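Local coordinates for protein ethanolamine kinase Pv091845 (Plasmodium vivax, PDB 2QG7) that probably phosphorylates ethanolamine, the first step in making phosphatidylethanolamine, at residues D[119-124]-D[351-356]; D[139-144]-D[176-181]. All coordinates share one frame; numbering follows the deposited sequence.

Contact 1 of 2, residues D[119-124]-D[351-356]; sequences GITNIL and DFEYSC
N122 pushes its amide tip to tip against the carboxylate of E353. CG of N122 lies beside its own backbone N and anti to the carbonyl carbon (chi1 -54°). This sends the amide across to the 351-356 loop. ND2 of N122 donates a weak bond to OE2 of E353, 3.5 Å long and bent. OD1 of N122 lies even nearer to OE2 of E353, at 3.1 Å. Both atoms are acceptors, so that approach is not a bond. The amide and carboxylate planes stand 68° apart, so the groups are not laid flat on each other.

E353 starts from the crowded position between its backbone N and carbonyl carbon (chi1 56°). Beyond CG its chain is extended, which carries the carboxylate to the turn before strand 122-128. OE1 of E353 comes within 3.3 Å of OG1 of T121, but the angle is poor for a hydrogen bond. The two side chains cross obliquely there. D351, two residues before E353, also meets N122. Its OD2 is 3.5 Å from OD1 of N122, again tip to tip.

T121 also packs on W424 and Q428 of helix 413-430. The F352 ring meets that of H294, OG of S355 bonds O of H294, and Y354 meets W421 edge-to-face. The 351-353 sequence DFE probably occupies the place of the DFG motif in protein kinases. The turn before strand 122-128 links it to strand 112-116, probably in the position of the nucleotide-binding loop of those relatives.

R139 offers a weak, long ion pair to D351. Within the loop, OD1 of D351 is only 3.5 Å from OE2 of E353. Acidic and amide oxygens therefore gather at this buried spot. Their closeness would probably favour a nearby cation or raise the proton affinity of a carboxylate.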
ATOM      1  N   GLY D 119     -16.251 -14.793   0.977  1.00 76.30           N
ATOM      2  CA  GLY D 119     -15.618 -13.765   0.155  1.00 76.78           C
ATOM      3  C   GLY D 119     -15.424 -12.462   0.932  1.00 76.90           C
ATOM      4  O   GLY D 119     -15.123 -12.484   2.144  1.00 76.72           O
ATOM      5  N   ILE D 120     -15.590 -11.332   0.230  1.00 76.61           N
ATOM      6  CA  ILE D 120     -15.579  -9.995   0.852  1.00 76.24           C
ATOM      7  C   ILE D 120     -16.897  -9.275   0.610  1.00 76.03           C
ATOM      8  O   ILE D 120     -17.326  -8.467   1.441  1.00 76.17           O
ATOM      9  CB  ILE D 120     -14.352  -9.065   0.437  1.00 76.41           C
ATOM     10  CG1 ILE D 120     -14.146  -9.010  -1.094  1.00 75.13           C
ATOM     11  CG2 ILE D 120     -13.047  -9.446   1.236  1.00 76.64           C
ATOM     12  CD1 ILE D 120     -13.179  -7.922  -1.558  1.00 72.79           C
ATOM     13  N   THR D 121     -17.544  -9.580  -0.513  1.00 75.53           N
ATOM     14  CA  THR D 121     -18.795  -8.911  -0.872  1.00 75.55           C
ATOM     15  C   THR D 121     -20.065  -9.757  -0.590  1.00 75.80           C
ATOM     16  O   THR D 121     -21.191  -9.353  -0.917  1.00 76.21           O
ATOM     17  CB  THR D 121     -18.747  -8.400  -2.338  1.00 75.38           C
ATOM     18  OG1 THR D 121     -18.602  -9.513  -3.243  1.00 75.00           O
ATOM     19  CG2 THR D 121     -17.572  -7.423  -2.510  1.00 75.17           C
ATOM     20  N   ASN D 122     -19.861 -10.925   0.023  1.00 75.65           N
ATOM     21  CA  ASN D 122     -20.919 -11.877   0.345  1.00 75.13           C
ATOM     22  C   ASN D 122     -20.798 -12.231   1.813  1.00 74.30           C
ATOM     23  O   ASN D 122     -19.723 -12.057   2.418  1.00 73.72           O
ATOM     24  CB  ASN D 122     -20.746 -13.169  -0.466  1.00 75.49           C
ATOM     25  CG  ASN D 122     -20.660 -12.922  -1.988  1.00 78.46           C
ATOM     26  OD1 ASN D 122     -19.782 -13.495  -2.670  1.00 79.92           O
ATOM     27  ND2 ASN D 122     -21.572 -12.083  -2.528  1.00 78.75           N
ATOM     28  N   ILE D 123     -21.909 -12.720   2.376  1.00 73.52           N
ATOM     29  CA  ILE D 123     -21.901 -13.356   3.696  1.00 72.98           C
ATOM     30  C   ILE D 123     -22.259 -14.829   3.517  1.00 72.06           C
ATOM     31  O   ILE D 123     -23.287 -15.147   2.900  1.00 71.16           O
ATOM     32  CB  ILE D 123     -22.878 -12.671   4.666  1.00 73.07           C
ATOM     33  CG1 ILE D 123     -22.619 -11.155   4.650  1.00 74.87           C
ATOM     34  CG2 ILE D 123     -22.746 -13.266   6.065  1.00 72.67           C
ATOM     35  CD1 ILE D 123     -23.804 -10.268   5.117  1.00 77.76           C
ATOM     36  N   LEU D 124     -21.391 -15.709   4.030  1.00 71.49           N
ATOM     37  CA  LEU D 124     -21.587 -17.160   3.939  1.00 71.51           C
ATOM     38  C   LEU D 124     -21.950 -17.808   5.270  1.00 71.28           C
ATOM     39  O   LEU D 124     -21.244 -17.648   6.270  1.00 70.53           O
ATOM     40  CB  LEU D 124     -20.355 -17.861   3.355  1.00 71.65           C
ATOM     41  CG  LEU D 124     -20.196 -17.783   1.841  1.00 72.59           C
ATOM     42  CD1 LEU D 124     -18.826 -18.329   1.411  1.00 75.11           C
ATOM     43  CD2 LEU D 124     -21.354 -18.496   1.133  1.00 73.36           C
ATOM     44  N   ASP D 351     -17.084 -19.567  -5.909  1.00 46.75           N
ATOM     45  CA  ASP D 351     -17.388 -18.167  -6.154  1.00 48.58           C
ATOM     46  C   ASP D 351     -17.235 -17.717  -7.607  1.00 49.02           C
ATOM     47  O   ASP D 351     -16.274 -17.032  -7.995  1.00 49.98           O
ATOM     48  CB  ASP D 351     -16.642 -17.278  -5.155  1.00 49.34           C
ATOM     49  CG  ASP D 351     -17.447 -16.042  -4.765  1.00 54.86           C
ATOM     50  OD1 ASP D 351     -18.441 -15.665  -5.486  1.00 56.33           O
ATOM     51  OD2 ASP D 351     -17.060 -15.424  -3.733  1.00 60.69           O
ATOM     52  N   PHE D 352     -18.225 -18.084  -8.408  1.00 49.36           N
ATOM     53  CA  PHE D 352     -18.225 -17.826  -9.851  1.00 48.57           C
ATOM     54  C   PHE D 352     -19.069 -16.615 -10.198  1.00 48.94           C
ATOM     55  O   PHE D 352     -19.729 -16.599 -11.242  1.00 48.99           O
ATOM     56  CB  PHE D 352     -18.786 -19.056 -10.581  1.00 48.43           C
ATOM     57  CG  PHE D 352     -17.988 -20.312 -10.345  1.00 47.28           C
ATOM     58  CD1 PHE D 352     -18.317 -21.175  -9.305  1.00 48.16           C
ATOM     59  CD2 PHE D 352     -16.907 -20.617 -11.155  1.00 44.67           C
ATOM     60  CE1 PHE D 352     -17.556 -22.336  -9.076  1.00 47.94           C
ATOM     61  CE2 PHE D 352     -16.158 -21.749 -10.942  1.00 46.23           C
ATOM     62  CZ  PHE D 352     -16.479 -22.610  -9.892  1.00 47.09           C
ATOM     63  N   GLU D 353     -19.053 -15.611  -9.316  1.00 49.37           N
ATOM     64  CA  GLU D 353     -19.821 -14.374  -9.542  1.00 50.20           C
ATOM     65  C   GLU D 353     -19.281 -13.501 -10.666  1.00 49.22           C
ATOM     66  O   GLU D 353     -20.013 -12.680 -11.193  1.00 49.58           O
ATOM     67  CB  GLU D 353     -20.008 -13.554  -8.261  1.00 50.70           C
ATOM     68  CG  GLU D 353     -18.741 -13.153  -7.509  1.00 56.42           C
ATOM     69  CD  GLU D 353     -19.060 -12.496  -6.122  1.00 64.89           C
ATOM     70  OE1 GLU D 353     -18.162 -11.814  -5.496  1.00 66.10           O
ATOM     71  OE2 GLU D 353     -20.228 -12.679  -5.654  1.00 66.40           O
ATOM     72  N   TYR D 354     -18.007 -13.685 -11.029  1.00 47.96           N
ATOM     73  CA  TYR D 354     -17.420 -12.922 -12.130  1.00 47.22           C
ATOM     74  C   TYR D 354     -17.279 -13.723 -13.401  1.00 47.06           C
ATOM     75  O   TYR D 354     -16.901 -13.172 -14.424  1.00 47.79           O
ATOM     76  CB  TYR D 354     -16.095 -12.277 -11.729  1.00 45.87           C
ATOM     77  CG  TYR D 354     -16.241 -11.350 -10.553  1.00 44.09           C
ATOM     78  CD1 TYR D 354     -15.932 -11.781  -9.263  1.00 42.80           C
ATOM     79  CD2 TYR D 354     -16.720 -10.055 -10.721  1.00 41.10           C
ATOM     80  CE1 TYR D 354     -16.076 -10.943  -8.188  1.00 41.11           C
ATOM     81  CE2 TYR D 354     -16.874  -9.216  -9.649  1.00 40.74           C
ATOM     82  CZ  TYR D 354     -16.548  -9.662  -8.394  1.00 41.33           C
ATOM     83  OH  TYR D 354     -16.710  -8.819  -7.321  1.00 44.59           O
ATOM     84  N   SER D 355     -17.607 -15.011 -13.328  1.00 47.95           N
ATOM     85  CA  SER D 355     -17.461 -15.947 -14.449  1.00 48.38           C
ATOM     86  C   SER D 355     -18.233 -15.571 -15.683  1.00 48.04           C
ATOM     87  O   SER D 355     -19.447 -15.333 -15.646  1.00 48.50           O
ATOM     88  CB  SER D 355     -17.819 -17.354 -14.021  1.00 48.25           C
ATOM     89  OG  SER D 355     -16.903 -17.769 -13.034  1.00 51.07           O
ATOM     90  N   CYS D 356     -17.496 -15.496 -16.780  1.00 47.86           N
ATOM     91  CA  CYS D 356     -18.069 -15.191 -18.079  1.00 48.00           C
ATOM     92  C   CYS D 356     -17.030 -15.497 -19.126  1.00 47.41           C
ATOM     93  O   CYS D 356     -15.900 -15.894 -18.795  1.00 47.04           O
ATOM     94  CB  CYS D 356     -18.527 -13.734 -18.170  1.00 49.01           C
ATOM     95  SG  CYS D 356     -17.245 -12.541 -17.730  1.00 51.22           S
TER

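Contact 2 of 2, residues D[139-144]-D[176-181]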
ATOM      1  N   ARG D 139     -25.864 -18.123   1.138  1.00 74.06           N
ATOM      2  CA  ARG D 139     -25.085 -17.029   0.627  1.00 74.20           C
ATOM      3  C   ARG D 139     -25.985 -15.814   0.508  1.00 74.50           C
ATOM      4  O   ARG D 139     -27.005 -15.829  -0.197  1.00 73.97           O
ATOM      5  CB  ARG D 139     -24.466 -17.396  -0.727  1.00 74.27           C
ATOM      6  CG  ARG D 139     -23.459 -16.388  -1.244  1.00 74.19           C
ATOM      7  CD  ARG D 139     -23.101 -16.672  -2.683  1.00 75.08           C
ATOM      8  NE  ARG D 139     -22.346 -17.915  -2.834  1.00 77.31           N
ATOM      9  CZ  ARG D 139     -21.033 -18.047  -2.623  1.00 79.49           C
ATOM     10  NH1 ARG D 139     -20.465 -19.237  -2.795  1.00 81.41           N
ATOM     11  NH2 ARG D 139     -20.279 -17.009  -2.240  1.00 80.62           N
ATOM     12  N   LEU D 140     -25.597 -14.766   1.227  1.00 75.25           N
ATOM     13  CA  LEU D 140     -26.338 -13.516   1.260  1.00 75.90           C
ATOM     14  C   LEU D 140     -25.497 -12.461   0.577  1.00 76.88           C
ATOM     15  O   LEU D 140     -24.343 -12.228   0.957  1.00 76.88           O
ATOM     16  CB  LEU D 140     -26.660 -13.118   2.708  1.00 75.39           C
ATOM     17  CG  LEU D 140     -27.550 -14.070   3.525  1.00 74.77           C
ATOM     18  CD1 LEU D 140     -27.623 -13.606   4.949  1.00 74.71           C
ATOM     19  CD2 LEU D 140     -28.965 -14.143   2.964  1.00 74.46           C
ATOM     20  N   TYR D 141     -26.072 -11.842  -0.447  1.00 78.59           N
ATOM     21  CA  TYR D 141     -25.360 -10.846  -1.250  1.00 80.32           C
ATOM     22  C   TYR D 141     -25.216  -9.509  -0.519  1.00 82.48           C
ATOM     23  O   TYR D 141     -26.070  -9.156   0.306  1.00 82.40           O
ATOM     24  CB  TYR D 141     -26.061 -10.622  -2.601  1.00 79.70           C
ATOM     25  CG  TYR D 141     -26.508 -11.870  -3.353  1.00 76.49           C
ATOM     26  CD1 TYR D 141     -25.737 -13.048  -3.338  1.00 73.11           C
ATOM     27  CD2 TYR D 141     -27.694 -11.852  -4.115  1.00 73.33           C
ATOM     28  CE1 TYR D 141     -26.147 -14.172  -4.030  1.00 70.67           C
ATOM     29  CE2 TYR D 141     -28.111 -12.973  -4.818  1.00 70.91           C
ATOM     30  CZ  TYR D 141     -27.326 -14.132  -4.774  1.00 70.48           C
ATOM     31  OH  TYR D 141     -27.728 -15.254  -5.468  1.00 68.64           O
ATOM     32  N   GLY D 142     -24.136  -8.772  -0.832  1.00 85.39           N
ATOM     33  CA  GLY D 142     -23.965  -7.396  -0.333  1.00 89.61           C
ATOM     34  C   GLY D 142     -24.832  -6.359  -1.059  1.00 92.55           C
ATOM     35  O   GLY D 142     -25.749  -6.715  -1.817  1.00 93.09           O
ATOM     36  N   PRO D 143     -24.579  -5.055  -0.809  1.00 94.96           N
ATOM     37  CA  PRO D 143     -25.244  -3.954  -1.550  1.00 96.68           C
ATOM     38  C   PRO D 143     -24.539  -3.620  -2.888  1.00 98.36           C
ATOM     39  O   PRO D 143     -24.663  -2.506  -3.413  1.00 98.57           O
ATOM     40  CB  PRO D 143     -25.149  -2.761  -0.575  1.00 96.72           C
ATOM     41  CG  PRO D 143     -24.388  -3.295   0.666  1.00 96.36           C
ATOM     42  CD  PRO D 143     -23.675  -4.539   0.233  1.00 95.10           C
ATOM     43  N   LYS D 144     -23.799  -4.592  -3.420  1.00100.22           N
ATOM     44  CA  LYS D 144     -23.081  -4.457  -4.683  1.00101.87           C
ATOM     45  C   LYS D 144     -23.551  -5.609  -5.576  1.00102.43           C
ATOM     46  O   LYS D 144     -22.817  -6.568  -5.836  1.00102.24           O
ATOM     47  CB  LYS D 144     -21.569  -4.523  -4.422  1.00102.47           C
ATOM     48  CG  LYS D 144     -21.080  -3.651  -3.224  1.00104.06           C
ATOM     49  CD  LYS D 144     -20.134  -4.458  -2.300  1.00106.11           C
ATOM     50  CE  LYS D 144     -19.546  -3.617  -1.154  1.00106.83           C
ATOM     51  NZ  LYS D 144     -19.069  -4.629   0.023  1.00105.99           N
ATOM     52  N   ASN D 176     -31.968 -11.672  -2.837  1.00 57.08           N
ATOM     53  CA  ASN D 176     -30.928 -11.167  -1.944  1.00 55.07           C
ATOM     54  C   ASN D 176     -29.938 -12.257  -1.487  1.00 54.39           C
ATOM     55  O   ASN D 176     -29.022 -12.015  -0.691  1.00 53.47           O
ATOM     56  CB  ASN D 176     -31.568 -10.358  -0.793  1.00 55.05           C
ATOM     57  CG  ASN D 176     -32.252 -11.242   0.248  1.00 52.85           C
ATOM     58  OD1 ASN D 176     -31.750 -11.386   1.346  1.00 52.83           O
ATOM     59  ND2 ASN D 176     -33.375 -11.846  -0.101  1.00 54.40           N
ATOM     60  N   GLY D 177     -30.094 -13.453  -2.041  1.00 53.79           N
ATOM     61  CA  GLY D 177     -29.164 -14.517  -1.733  1.00 53.76           C
ATOM     62  C   GLY D 177     -29.563 -15.815  -2.345  1.00 54.25           C
ATOM     63  O   GLY D 177     -30.439 -15.856  -3.217  1.00 54.16           O
ATOM     64  N   ARG D 178     -28.929 -16.889  -1.886  1.00 55.33           N
ATOM     65  CA  ARG D 178     -29.259 -18.236  -2.368  1.00 56.75           C
ATOM     66  C   ARG D 178     -28.959 -19.330  -1.349  1.00 57.81           C
ATOM     67  O   ARG D 178     -28.221 -19.109  -0.367  1.00 57.87           O
ATOM     68  CB  ARG D 178     -28.486 -18.545  -3.662  1.00 57.15           C
ATOM     69  CG  ARG D 178     -26.988 -18.779  -3.431  1.00 57.75           C
ATOM     70  CD  ARG D 178     -26.313 -19.282  -4.668  1.00 57.56           C
ATOM     71  NE  ARG D 178     -26.009 -18.200  -5.577  1.00 58.73           N
ATOM     72  CZ  ARG D 178     -24.786 -17.902  -6.018  1.00 59.19           C
ATOM     73  NH1 ARG D 178     -24.644 -16.882  -6.859  1.00 60.32           N
ATOM     74  NH2 ARG D 178     -23.720 -18.611  -5.637  1.00 59.50           N
ATOM     75  N   ILE D 179     -29.512 -20.517  -1.605  1.00 58.85           N
ATOM     76  CA  ILE D 179     -29.192 -21.710  -0.820  1.00 60.28           C
ATOM     77  C   ILE D 179     -28.477 -22.724  -1.715  1.00 61.06           C
ATOM     78  O   ILE D 179     -29.019 -23.184  -2.734  1.00 60.85           O
ATOM     79  CB  ILE D 179     -30.439 -22.391  -0.147  1.00 60.12           C
ATOM     80  CG1 ILE D 179     -31.316 -21.359   0.581  1.00 60.29           C
ATOM     81  CG2 ILE D 179     -29.970 -23.473   0.829  1.00 60.03           C
ATOM     82  CD1 ILE D 179     -32.724 -21.881   0.976  1.00 58.29           C
ATOM     83  N   GLU D 180     -27.268 -23.087  -1.313  1.00 62.06           N
ATOM     84  CA  GLU D 180     -26.417 -23.920  -2.147  1.00 62.92           C
ATOM     85  C   GLU D 180     -25.803 -25.059  -1.347  1.00 63.73           C
ATOM     86  O   GLU D 180     -25.834 -25.071  -0.112  1.00 63.36           O
ATOM     87  CB  GLU D 180     -25.342 -23.064  -2.867  1.00 62.76           C
ATOM     88  CG  GLU D 180     -24.344 -22.393  -1.933  1.00 63.30           C
ATOM     89  CD  GLU D 180     -23.388 -21.409  -2.617  1.00 64.04           C
ATOM     90  OE1 GLU D 180     -23.821 -20.556  -3.413  1.00 62.15           O
ATOM     91  OE2 GLU D 180     -22.174 -21.466  -2.317  1.00 67.30           O
ATOM     92  N   GLU D 181     -25.263 -26.020  -2.088  1.00 65.29           N
ATOM     93  CA  GLU D 181     -24.685 -27.251  -1.563  1.00 66.35           C
ATOM     94  C   GLU D 181     -23.394 -26.936  -0.857  1.00 66.49           C
ATOM     95  O   GLU D 181     -22.522 -26.249  -1.408  1.00 67.24           O
ATOM     96  CB  GLU D 181     -24.407 -28.209  -2.728  1.00 66.75           C
ATOM     97  CG  GLU D 181     -24.171 -29.644  -2.341  1.00 69.23           C
ATOM     98  CD  GLU D 181     -23.833 -30.552  -3.538  1.00 72.44           C
ATOM     99  OE1 GLU D 181     -22.831 -31.300  -3.424  1.00 72.80           O
ATOM    100  OE2 GLU D 181     -24.558 -30.537  -4.575  1.00 73.43           O
TER
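Backbone bonding joins strands 139-141 and 177-181 as antiparallel neighbours. R139 and R178 form a hydrogen-bonded pair. N of R139 reaches O of R178 at 3.0 Å and nearly straight (175°), and N of R178 returns to O of R139 at 2.8 Å. L140 and G177 form the next, non-hydrogen-bonded pair. N of Y141 then bonds O of N176 from above the carbonyl plane.

Charged groups share the sheet face of R139, R178 and E180. R139 grips E180 side-on: NE to OE1 at 3.1 Å, and NH1 to OE2 at 2.8 Å on the syn lone pair. NH2 of R178 also donates to OE1 of E180, at 3.0 Å. The carboxylate thus bridges two guanidiniums, probably offsetting the repulsion where NE of R139 and NH2 of R178 are 3.2 Å apart. CD of R139 lies over one face of the R178 guanidinium. NH1 of R178 forms a salt bridge with E154.

Aromatic packing covers G177. Its CA sits over the centre of the Y141 ring, a CH-pi contact of 3.6 Å to the centroid. OH of Y141 accepts a weak bond from NE of R178, and R151 makes a cation-pi contact with the ring.

This is the core of the five-stranded antiparallel sheet of a kinase N-lobe. R139 probably occupies the place of the conserved strand lysine of protein kinases.

In the fold
After helices 65-75 and 84-98 the chain lays down strand 112-116, then turns through 119-124 into strand 122-128 and returns along strand 136-141. There I123 N probably bonds L140 O, so contacts 1 and 2 meet through neighbouring strands. Helix 151-163 and strand 170-174 follow before strand 177-181 comes back beside 139-141. Contact 2 closes this short loop. Contact 1 closes a far longer one, in which the chain passes through the helical region before the 351-356 loop comes back. The shorter loop sits wholly within the longer. Contact 2 pairs two inner strands of the sheet. Contact 1 fastens the start of strand 122-128 and the turn before it to the loop between strands 347-349 and 356-359.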